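Local coordinates for protein BvnE (Penicillium brevicompactum, PDB 6U9I) that probably catalyses the stereoselective semipinacol rearrangement in brevianamide assembly, acting as an isomerase, at residues M29-T33 with P34-V38; L80-M83 with P84-P88; A57-N61 with G62-T66. One frame throughout, in Å; residues are numbered along the deposited sequence.

Contact 1 of 3, residues M29-T33 with P34-V38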
ATOM      1  N   MET A  29      14.532   8.251   8.791  1.00 18.44           N
ATOM      2  CA  MET A  29      13.905   9.130   7.812  1.00 18.31           C
ATOM      3  C   MET A  29      13.600  10.487   8.435  1.00 17.26           C
ATOM      4  O   MET A  29      13.855  11.532   7.825  1.00 17.71           O
ATOM      5  CB  MET A  29      12.630   8.493   7.253  1.00 19.86           C
ATOM      6  CG  MET A  29      12.894   7.383   6.216  1.00 18.30           C
ATOM      7  SD  MET A  29      13.692   7.985   4.717  1.00 20.71           S
ATOM      8  CE  MET A  29      12.300   8.675   3.830  1.00 26.53           C
ATOM      9  N   ASN A  30      13.077  10.489   9.662  1.00 15.48           N
ATOM     10  CA  ASN A  30      12.765  11.746  10.328  1.00 17.51           C
ATOM     11  C   ASN A  30      14.009  12.526  10.736  1.00 18.62           C
ATOM     12  O   ASN A  30      13.919  13.740  10.954  1.00 17.92           O
ATOM     13  CB  ASN A  30      11.873  11.469  11.535  1.00 16.30           C
ATOM     14  CG  ASN A  30      10.443  11.183  11.113  1.00 23.85           C
ATOM     15  OD1 ASN A  30       9.890  11.902  10.279  1.00 28.43           O
ATOM     16  ND2 ASN A  30       9.872  10.101  11.616  1.00 22.35           N
ATOM     17  N   ASP A  31      15.162  11.861  10.852  1.00 16.10           N
ATOM     18  CA  ASP A  31      16.411  12.595  11.031  1.00 16.44           C
ATOM     19  C   ASP A  31      16.689  13.503   9.843  1.00 24.58           C
ATOM     20  O   ASP A  31      17.352  14.535   9.991  1.00 19.19           O
ATOM     21  CB  ASP A  31      17.556  11.610  11.266  1.00 16.61           C
ATOM     22  CG  ASP A  31      17.480  10.958  12.635  1.00 20.16           C
ATOM     23  OD1 ASP A  31      16.911  11.582  13.568  1.00 19.44           O
ATOM     24  OD2 ASP A  31      17.988   9.833  12.785  1.00 21.46           O
ATOM     25  N   PHE A  32      16.191  13.130   8.658  1.00 18.75           N
ATOM     26  CA  PHE A  32      16.127  14.024   7.499  1.00 18.32           C
ATOM     27  C   PHE A  32      17.495  14.592   7.134  1.00 22.84           C
ATOM     28  O   PHE A  32      17.642  15.784   6.857  1.00 23.35           O
ATOM     29  CB  PHE A  32      15.104  15.144   7.719  1.00 19.76           C
ATOM     30  CG  PHE A  32      14.503  15.675   6.441  1.00 20.99           C
ATOM     31  CD1 PHE A  32      13.895  14.809   5.541  1.00 23.39           C
ATOM     32  CD2 PHE A  32      14.538  17.029   6.146  1.00 26.06           C
ATOM     33  CE1 PHE A  32      13.338  15.289   4.358  1.00 27.19           C
ATOM     34  CE2 PHE A  32      13.981  17.519   4.963  1.00 24.81           C
ATOM     35  CZ  PHE A  32      13.382  16.647   4.074  1.00 23.67           C
ATOM     36  N   THR A  33      18.512  13.738   7.157  1.00 17.84           N
ATOM     37  CA  THR A  33      19.744  14.028   6.452  1.00 19.99           C
ATOM     38  C   THR A  33      19.922  12.955   5.393  1.00 20.01           C
ATOM     39  O   THR A  33      19.481  11.819   5.592  1.00 18.39           O
ATOM     40  CB  THR A  33      20.977  14.029   7.365  1.00 23.18           C
ATOM     41  OG1 THR A  33      21.201  12.702   7.867  1.00 24.13           O
ATOM     42  CG2 THR A  33      20.792  14.991   8.544  1.00 22.36           C
ATOM     43  N   PRO A  34      20.546  13.276   4.266  1.00 19.58           N
ATOM     44  CA  PRO A  34      20.789  12.227   3.259  1.00 20.61           C
ATOM     45  C   PRO A  34      21.450  10.994   3.834  1.00 20.32           C
ATOM     46  O   PRO A  34      21.047   9.867   3.515  1.00 19.79           O
ATOM     47  CB  PRO A  34      21.686  12.941   2.239  1.00 21.10           C
ATOM     48  CG  PRO A  34      21.210  14.366   2.296  1.00 20.73           C
ATOM     49  CD  PRO A  34      20.920  14.612   3.772  1.00 18.89           C
ATOM     50  N   ASP A  35      22.441  11.175   4.706  1.00 17.80           N
ATOM     51  CA  ASP A  35      23.126  10.027   5.279  1.00 21.43           C
ATOM     52  C   ASP A  35      22.178   9.173   6.106  1.00 19.00           C
ATOM     53  O   ASP A  35      22.182   7.942   5.997  1.00 18.69           O
ATOM     54  CB  ASP A  35      24.312  10.488   6.129  1.00 24.95           C
ATOM     55  CG  ASP A  35      25.290   9.366   6.406  1.00 32.67           C
ATOM     56  OD1 ASP A  35      25.920   8.869   5.449  1.00 36.75           O
ATOM     57  OD2 ASP A  35      25.425   8.970   7.580  1.00 34.19           O
ATOM     58  N   ALA A  36      21.344   9.804   6.935  1.00 17.44           N
ATOM     59  CA  ALA A  36      20.435   9.017   7.762  1.00 17.10           C
ATOM     60  C   ALA A  36      19.386   8.319   6.910  1.00 16.52           C
ATOM     61  O   ALA A  36      18.967   7.195   7.216  1.00 16.34           O
ATOM     62  CB  ALA A  36      19.763   9.914   8.802  1.00 18.16           C
ATOM     63  N   MET A  37      18.945   8.971   5.842  1.00 16.86           N
ATOM     64  CA  MET A  37      17.856   8.456   5.023  1.00 15.66           C
ATOM     65  C   MET A  37      18.263   7.304   4.114  1.00 20.74           C
ATOM     66  O   MET A  37      17.380   6.694   3.502  1.00 21.65           O
ATOM     67  CB  MET A  37      17.267   9.596   4.193  1.00 16.09           C
ATOM     68  CG  MET A  37      16.654  10.674   5.095  1.00 18.36           C
ATOM     69  SD  MET A  37      16.274  12.214   4.263  1.00 22.37           S
ATOM     70  CE  MET A  37      14.615  11.866   3.696  1.00 25.65           C
ATOM     71  N   VAL A  38      19.552   6.999   3.999  1.00 17.46           N
ATOM     72  CA  VAL A  38      19.999   5.802   3.297  1.00 16.18           C
ATOM     73  C   VAL A  38      20.753   4.852   4.230  1.00 17.56           C
ATOM     74  O   VAL A  38      21.445   3.956   3.770  1.00 18.10           O
ATOM     75  CB  VAL A  38      20.845   6.162   2.059  1.00 19.30           C
ATOM     76  CG1 VAL A  38      20.061   7.095   1.128  1.00 20.45           C
ATOM     77  CG2 VAL A  38      22.188   6.780   2.464  1.00 18.61           C
TER

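Contact 2 of 3, residues L80-M83 with P84-P88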
ATOM      1  N   LEU A  80       7.590  11.744   8.923  1.00 17.66           N
ATOM      2  CA  LEU A  80       7.040  10.523   8.344  1.00 15.92           C
ATOM      3  C   LEU A  80       6.579   9.650   9.500  1.00 15.15           C
ATOM      4  O   LEU A  80       7.336   9.439  10.452  1.00 17.88           O
ATOM      5  CB  LEU A  80       8.090   9.799   7.493  1.00 14.66           C
ATOM      6  CG  LEU A  80       7.661   8.532   6.758  1.00 18.23           C
ATOM      7  CD1 LEU A  80       6.589   8.853   5.736  1.00 16.91           C
ATOM      8  CD2 LEU A  80       8.878   7.897   6.075  1.00 16.42           C
ATOM      9  N   ALA A  81       5.342   9.161   9.434  1.00 15.80           N
ATOM     10  CA  ALA A  81       4.785   8.476  10.591  1.00 15.53           C
ATOM     11  C   ALA A  81       3.689   7.530  10.147  1.00 16.68           C
ATOM     12  O   ALA A  81       3.078   7.709   9.092  1.00 14.50           O
ATOM     13  CB  ALA A  81       4.234   9.479  11.614  1.00 17.84           C
ATOM     14  N   LEU A  82       3.428   6.529  10.984  1.00 14.68           N
ATOM     15  CA  LEU A  82       2.269   5.679  10.749  1.00 14.82           C
ATOM     16  C   LEU A  82       1.006   6.533  10.672  1.00 15.78           C
ATOM     17  O   LEU A  82       0.856   7.512  11.415  1.00 14.94           O
ATOM     18  CB  LEU A  82       2.142   4.632  11.862  1.00 16.60           C
ATOM     19  CG  LEU A  82       3.120   3.458  11.705  1.00 18.68           C
ATOM     20  CD1 LEU A  82       3.425   2.807  13.048  1.00 17.55           C
ATOM     21  CD2 LEU A  82       2.573   2.427  10.713  1.00 19.09           C
ATOM     22  N   MET A  83       0.118   6.180   9.730  1.00 12.57           N
ATOM     23  CA  MET A  83      -1.186   6.824   9.621  1.00 13.11           C
ATOM     24  C   MET A  83      -1.922   6.694  10.950  1.00 14.91           C
ATOM     25  O   MET A  83      -1.654   5.776  11.725  1.00 14.28           O
ATOM     26  CB  MET A  83      -2.013   6.185   8.501  1.00 14.75           C
ATOM     27  CG  MET A  83      -1.542   6.580   7.089  1.00 13.14           C
ATOM     28  SD  MET A  83      -2.123   8.222   6.644  1.00 16.37           S
ATOM     29  CE  MET A  83      -3.875   7.913   6.316  1.00 18.45           C
ATOM     30  N   PRO A  84      -2.856   7.602  11.233  1.00 16.66           N
ATOM     31  CA  PRO A  84      -3.657   7.465  12.462  1.00 13.56           C
ATOM     32  C   PRO A  84      -4.257   6.078  12.580  1.00 15.68           C
ATOM     33  O   PRO A  84      -4.988   5.638  11.688  1.00 16.48           O
ATOM     34  CB  PRO A  84      -4.753   8.530  12.290  1.00 17.30           C
ATOM     35  CG  PRO A  84      -4.159   9.558  11.385  1.00 19.65           C
ATOM     36  CD  PRO A  84      -3.283   8.759  10.424  1.00 17.17           C
ATOM     37  N   GLY A  85      -3.928   5.363  13.655  1.00 15.25           N
ATOM     38  CA  GLY A  85      -4.466   4.040  13.884  1.00 14.16           C
ATOM     39  C   GLY A  85      -3.755   2.895  13.182  1.00 17.73           C
ATOM     40  O   GLY A  85      -4.099   1.737  13.429  1.00 18.88           O
ATOM     41  N   ALA A  86      -2.779   3.162  12.321  1.00 12.80           N
ATOM     42  CA  ALA A  86      -2.096   2.088  11.603  1.00 12.93           C
ATOM     43  C   ALA A  86      -0.944   1.521  12.425  1.00 16.01           C
ATOM     44  O   ALA A  86      -0.290   2.242  13.181  1.00 15.37           O
ATOM     45  CB  ALA A  86      -1.549   2.610  10.268  1.00 13.13           C
ATOM     46  N   VAL A  87      -0.670   0.228  12.246  1.00 15.23           N
ATOM     47  CA  VAL A  87       0.479  -0.399  12.903  1.00 13.22           C
ATOM     48  C   VAL A  87       1.253  -1.199  11.869  1.00 13.40           C
ATOM     49  O   VAL A  87       0.723  -1.535  10.797  1.00 14.97           O
ATOM     50  CB  VAL A  87       0.052  -1.302  14.088  1.00 17.67           C
ATOM     51  CG1 VAL A  87      -0.716  -0.492  15.142  1.00 14.23           C
ATOM     52  CG2 VAL A  87      -0.760  -2.501  13.601  1.00 19.63           C
ATOM     53  N   PRO A  88       2.507  -1.531  12.155  1.00 15.44           N
ATOM     54  CA  PRO A  88       3.272  -2.345  11.201  1.00 11.67           C
ATOM     55  C   PRO A  88       2.695  -3.747  11.056  1.00 16.36           C
ATOM     56  O   PRO A  88       2.302  -4.389  12.031  1.00 18.15           O
ATOM     57  CB  PRO A  88       4.679  -2.376  11.808  1.00 14.74           C
ATOM     58  CG  PRO A  88       4.741  -1.169  12.680  1.00 17.24           C
ATOM     59  CD  PRO A  88       3.355  -1.030  13.251  1.00 16.47           C
TER

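Contact 3 of 3, residues A57-N61 with G62-T66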
ATOM      1  N   ALA A  57      11.788   4.581 -12.235  1.00 20.87           N
ATOM      2  CA  ALA A  57      12.533   3.359 -11.998  1.00 20.88           C
ATOM      3  C   ALA A  57      13.084   3.343 -10.574  1.00 17.96           C
ATOM      4  O   ALA A  57      13.148   4.385  -9.912  1.00 22.75           O
ATOM      5  CB  ALA A  57      13.673   3.234 -13.009  1.00 22.15           C
ATOM      6  N   PRO A  58      13.496   2.172 -10.080  1.00 20.28           N
ATOM      7  CA  PRO A  58      14.087   2.110  -8.735  1.00 19.36           C
ATOM      8  C   PRO A  58      15.364   2.929  -8.636  1.00 23.74           C
ATOM      9  O   PRO A  58      16.065   3.180  -9.624  1.00 21.52           O
ATOM     10  CB  PRO A  58      14.383   0.622  -8.540  1.00 20.44           C
ATOM     11  CG  PRO A  58      13.447  -0.087  -9.487  1.00 24.82           C
ATOM     12  CD  PRO A  58      13.338   0.829 -10.669  1.00 22.81           C
ATOM     13  N   LEU A  59      15.677   3.321  -7.404  1.00 18.15           N
ATOM     14  CA  LEU A  59      16.887   4.064  -7.080  1.00 17.23           C
ATOM     15  C   LEU A  59      17.778   3.193  -6.203  1.00 23.22           C
ATOM     16  O   LEU A  59      17.318   2.657  -5.189  1.00 20.46           O
ATOM     17  CB  LEU A  59      16.552   5.369  -6.352  1.00 19.44           C
ATOM     18  CG  LEU A  59      15.746   6.454  -7.076  1.00 19.64           C
ATOM     19  CD1 LEU A  59      14.257   6.129  -7.099  1.00 23.03           C
ATOM     20  CD2 LEU A  59      15.980   7.814  -6.410  1.00 21.53           C
ATOM     21  N   ASN A  60      19.048   3.060  -6.575  1.00 17.17           N
ATOM     22  CA  ASN A  60      19.983   2.367  -5.703  1.00 16.20           C
ATOM     23  C   ASN A  60      20.446   3.330  -4.610  1.00 17.62           C
ATOM     24  O   ASN A  60      19.997   4.480  -4.536  1.00 17.79           O
ATOM     25  CB  ASN A  60      21.148   1.773  -6.508  1.00 18.77           C
ATOM     26  CG  ASN A  60      21.962   2.823  -7.244  1.00 22.36           C
ATOM     27  OD1 ASN A  60      22.102   3.954  -6.789  1.00 20.02           O
ATOM     28  ND2 ASN A  60      22.526   2.439  -8.389  1.00 22.38           N
ATOM     29  N   ASN A  61      21.331   2.852  -3.731  1.00 16.61           N
ATOM     30  CA  ASN A  61      21.709   3.644  -2.557  1.00 18.68           C
ATOM     31  C   ASN A  61      22.334   4.975  -2.965  1.00 20.99           C
ATOM     32  O   ASN A  61      22.045   6.017  -2.362  1.00 19.28           O
ATOM     33  CB  ASN A  61      22.683   2.863  -1.674  1.00 18.64           C
ATOM     34  CG  ASN A  61      22.036   1.689  -0.962  1.00 22.10           C
ATOM     35  OD1 ASN A  61      20.826   1.660  -0.756  1.00 23.78           O
ATOM     36  ND2 ASN A  61      22.856   0.714  -0.563  1.00 21.70           N
ATOM     37  N   GLY A  62      23.197   4.957  -3.985  1.00 19.02           N
ATOM     38  CA  GLY A  62      23.824   6.193  -4.424  1.00 23.75           C
ATOM     39  C   GLY A  62      22.847   7.158  -5.067  1.00 23.26           C
ATOM     40  O   GLY A  62      22.905   8.364  -4.824  1.00 20.20           O
ATOM     41  N   GLN A  63      21.939   6.643  -5.902  1.00 22.32           N
ATOM     42  CA  GLN A  63      20.913   7.495  -6.503  1.00 20.20           C
ATOM     43  C   GLN A  63      19.989   8.087  -5.447  1.00 18.14           C
ATOM     44  O   GLN A  63      19.574   9.247  -5.550  1.00 19.48           O
ATOM     45  CB  GLN A  63      20.090   6.694  -7.508  1.00 15.54           C
ATOM     46  CG  GLN A  63      20.890   6.332  -8.758  1.00 18.76           C
ATOM     47  CD  GLN A  63      20.178   5.322  -9.623  1.00 22.35           C
ATOM     48  OE1 GLN A  63      19.514   4.417  -9.118  1.00 21.02           O
ATOM     49  NE2 GLN A  63      20.349   5.442 -10.941  1.00 28.83           N
ATOM     50  N   LEU A  64      19.625   7.281  -4.454  1.00 17.27           N
ATOM     51  CA  LEU A  64      18.721   7.737  -3.407  1.00 16.46           C
ATOM     52  C   LEU A  64      19.371   8.816  -2.550  1.00 18.40           C
ATOM     53  O   LEU A  64      18.724   9.812  -2.198  1.00 19.91           O
ATOM     54  CB  LEU A  64      18.293   6.546  -2.555  1.00 17.10           C
ATOM     55  CG  LEU A  64      17.167   6.732  -1.546  1.00 18.75           C
ATOM     56  CD1 LEU A  64      15.849   7.056  -2.235  1.00 18.29           C
ATOM     57  CD2 LEU A  64      17.060   5.484  -0.679  1.00 20.68           C
ATOM     58  N   ARG A  65      20.650   8.643  -2.214  1.00 19.62           N
ATOM     59  CA  ARG A  65      21.357   9.682  -1.471  1.00 20.63           C
ATOM     60  C   ARG A  65      21.345  10.999  -2.243  1.00 23.16           C
ATOM     61  O   ARG A  65      21.036  12.059  -1.687  1.00 20.41           O
ATOM     62  CB  ARG A  65      22.787   9.227  -1.174  1.00 21.32           C
ATOM     63  CG  ARG A  65      23.566  10.153  -0.238  1.00 23.52           C
ATOM     64  CD  ARG A  65      25.035   9.726  -0.164  1.00 23.72           C
ATOM     65  NE  ARG A  65      25.222   8.486   0.587  1.00 24.75           N
ATOM     66  CZ  ARG A  65      25.433   8.431   1.902  1.00 29.33           C
ATOM     67  NH1 ARG A  65      25.483   9.550   2.620  1.00 24.37           N
ATOM     68  NH2 ARG A  65      25.598   7.258   2.501  1.00 31.03           N
ATOM     69  N   THR A  66      21.640  10.945  -3.545  1.00 20.34           N
ATOM     70  CA  THR A  66      21.612  12.158  -4.361  1.00 20.28           C
ATOM     71  C   THR A  66      20.222  12.784  -4.379  1.00 22.99           C
ATOM     72  O   THR A  66      20.082  14.006  -4.253  1.00 25.73           O
ATOM     73  CB  THR A  66      22.074  11.836  -5.786  1.00 24.31           C
ATOM     74  OG1 THR A  66      23.432  11.387  -5.746  1.00 24.60           O
ATOM     75  CG2 THR A  66      21.959  13.066  -6.690  1.00 25.93           C
TER
HETATM   76  O   HOH W   1      24.727   6.117  -0.611  1.00 36.03           O

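Contact 1 of 3, residues M29-T33 with P34-V38
Thr33 and Met37 hold the turn between helix 14-31 and the short helix 34-37 together. Two hydrogen bonds do the polar work. Met37 N donates to Thr33 O at 2.9 Å. Ala36 N donates to Thr33 OG1 at 3.0 Å, which makes Thr33 the N-cap of helix 34-37. The threonine hydroxyl lies between its own backbone N and carbonyl carbon (chi1 66°), and there it faces the first turn of the helix.

The apolar contacts centre on Met37. Its chain bends at chi3 (88°) and brings CE to 3.5 Å from Phe32 CD1. The two side chains run side by side. Met37 SD lies 4.7 Å from the centroid of the Phe32 ring, 50° off the normal, an oblique Met-aromatic contact. Met29 reaches the same side chain crosswise, with CE 3.9 Å from Met37 CE. Asp31 adds its CB, 3.7 Å from Ala36 CB. An alanine in place of Met37 would take away the sulfur and methyl, and is likely to leave a gap between Met29 and the Phe32 ring.

Phe32, with positive phi, ends the helical run of 14-31. Its ring also stacks with Phe78. Pro34 and Met37 pack on helix 61-74, and Met29 packs on strand 78-82.

Contact 2 of 3, residues L80-M83 with P84-P88
Leu82 lays its side chain against the carbonyl oxygen of Ala86 and so bridges the two arms of the turn. Its CB is 3.7 Å from Ala86 O, and CG and both methyls lie at similar range. CG stands anti to the carbonyl carbon of Leu82 (chi1 -78°). From there the branches split: CD2 comes to 4.1 Å from Ala86 CB, while CD1 meets Pro88 CD at 3.8 Å. The leucine and the proline ring cross at about a right angle.

Met83 starts a type II beta turn that ends at Ala86. Gly85 takes positive phi there, where a CB would crowd the carbonyl oxygen of Pro84. Ala86 N donates to Met83 O at 2.9 Å. The bond is nearly straight at the hydrogen (168°), but the donor stands 44° out of the carbonyl plane. Met83 CB touches Ala86 CB at 4.0 Å and lies 3.5 Å from Pro84 CD, a closeness set by the peptide link into the proline. Met83 also packs on His100 and Ala102 of strand 96-107. Val87 packs on Leu94 of the second subunit.

The chemistry is that of a surface turn. One backbone bond closes it, and a few apolar contacts line its two arms. Its shape therefore rests on the main chain and on carbon packing, with no polar side-chain group bonded across it.

Contact 3 of 3, residues A57-N61 with G62-T66
Gln63 turns back along its own helix end to meet Asn60. Its CB lies 4.0 Å from Leu59 CB and 3.5 Å from Asn60 OD1. CG comes closer to the same oxygen, 3.3 Å from Asn60 OD1. Beyond CG the chain runs extended, and CD passes beside the Asn60 amide, whose plane is tilted 31° from that of Gln63. At the tip, Gln63 OE1 accepts from Asn60 N at 2.9 Å. That N-H lies in the plane of the glutamine carbonyl, on a lone pair.

Asn60 answers in kind. Its CG sits between the backbone N and the carbonyl carbon (chi1 61°), which brings the amide over the first turn. There OD1 accepts from Gln63 N at 2.8 Å, in a bond close to straight (171°). The main chain adds Leu64 N to Asn60 O, 2.8 Å, and Arg65 N to Asn61 O, 3.0 Å.

Arg65 NE gives a bond to a water, which in turn donates weakly to Asn61 O. The guanidinium end of Arg65 has its salt bridge with Asp35. The Asn61 amide is held by Arg41 and Thr42. Leu59 CD2 packs lightly on Leu64, and Leu59 pairs through its backbone with Thr47 of strand 45-50.

The reciprocal bonds of Asn60 and Gln63 are a capping box. It starts helix 61-74 directly after strand 59-60.

Overall arrangement
Contact 1 touches both others. Asn30 OD1 lies 2.7 Å from Leu80 N, a probable hydrogen bond that ties the end of helix 14-31 to the strand of contact 2. Toward contact 3, Asp35 OD1 and Arg65 NH1, 2.9 Å apart, form a salt bridge, and Val38 packs against Leu64. The centre of contact 1 is about 19 Å from contact 2's and about 13 Å from contact 3's. Contacts 2 and 3 do not touch: their centres are about 25 Å apart, nearest atoms about 11 Å, on opposite sides of the chain's centre. A glycerol, probably from crystallisation, lies about 4 Å from the Met83 side chain in contact 2 but alone identifies no active site.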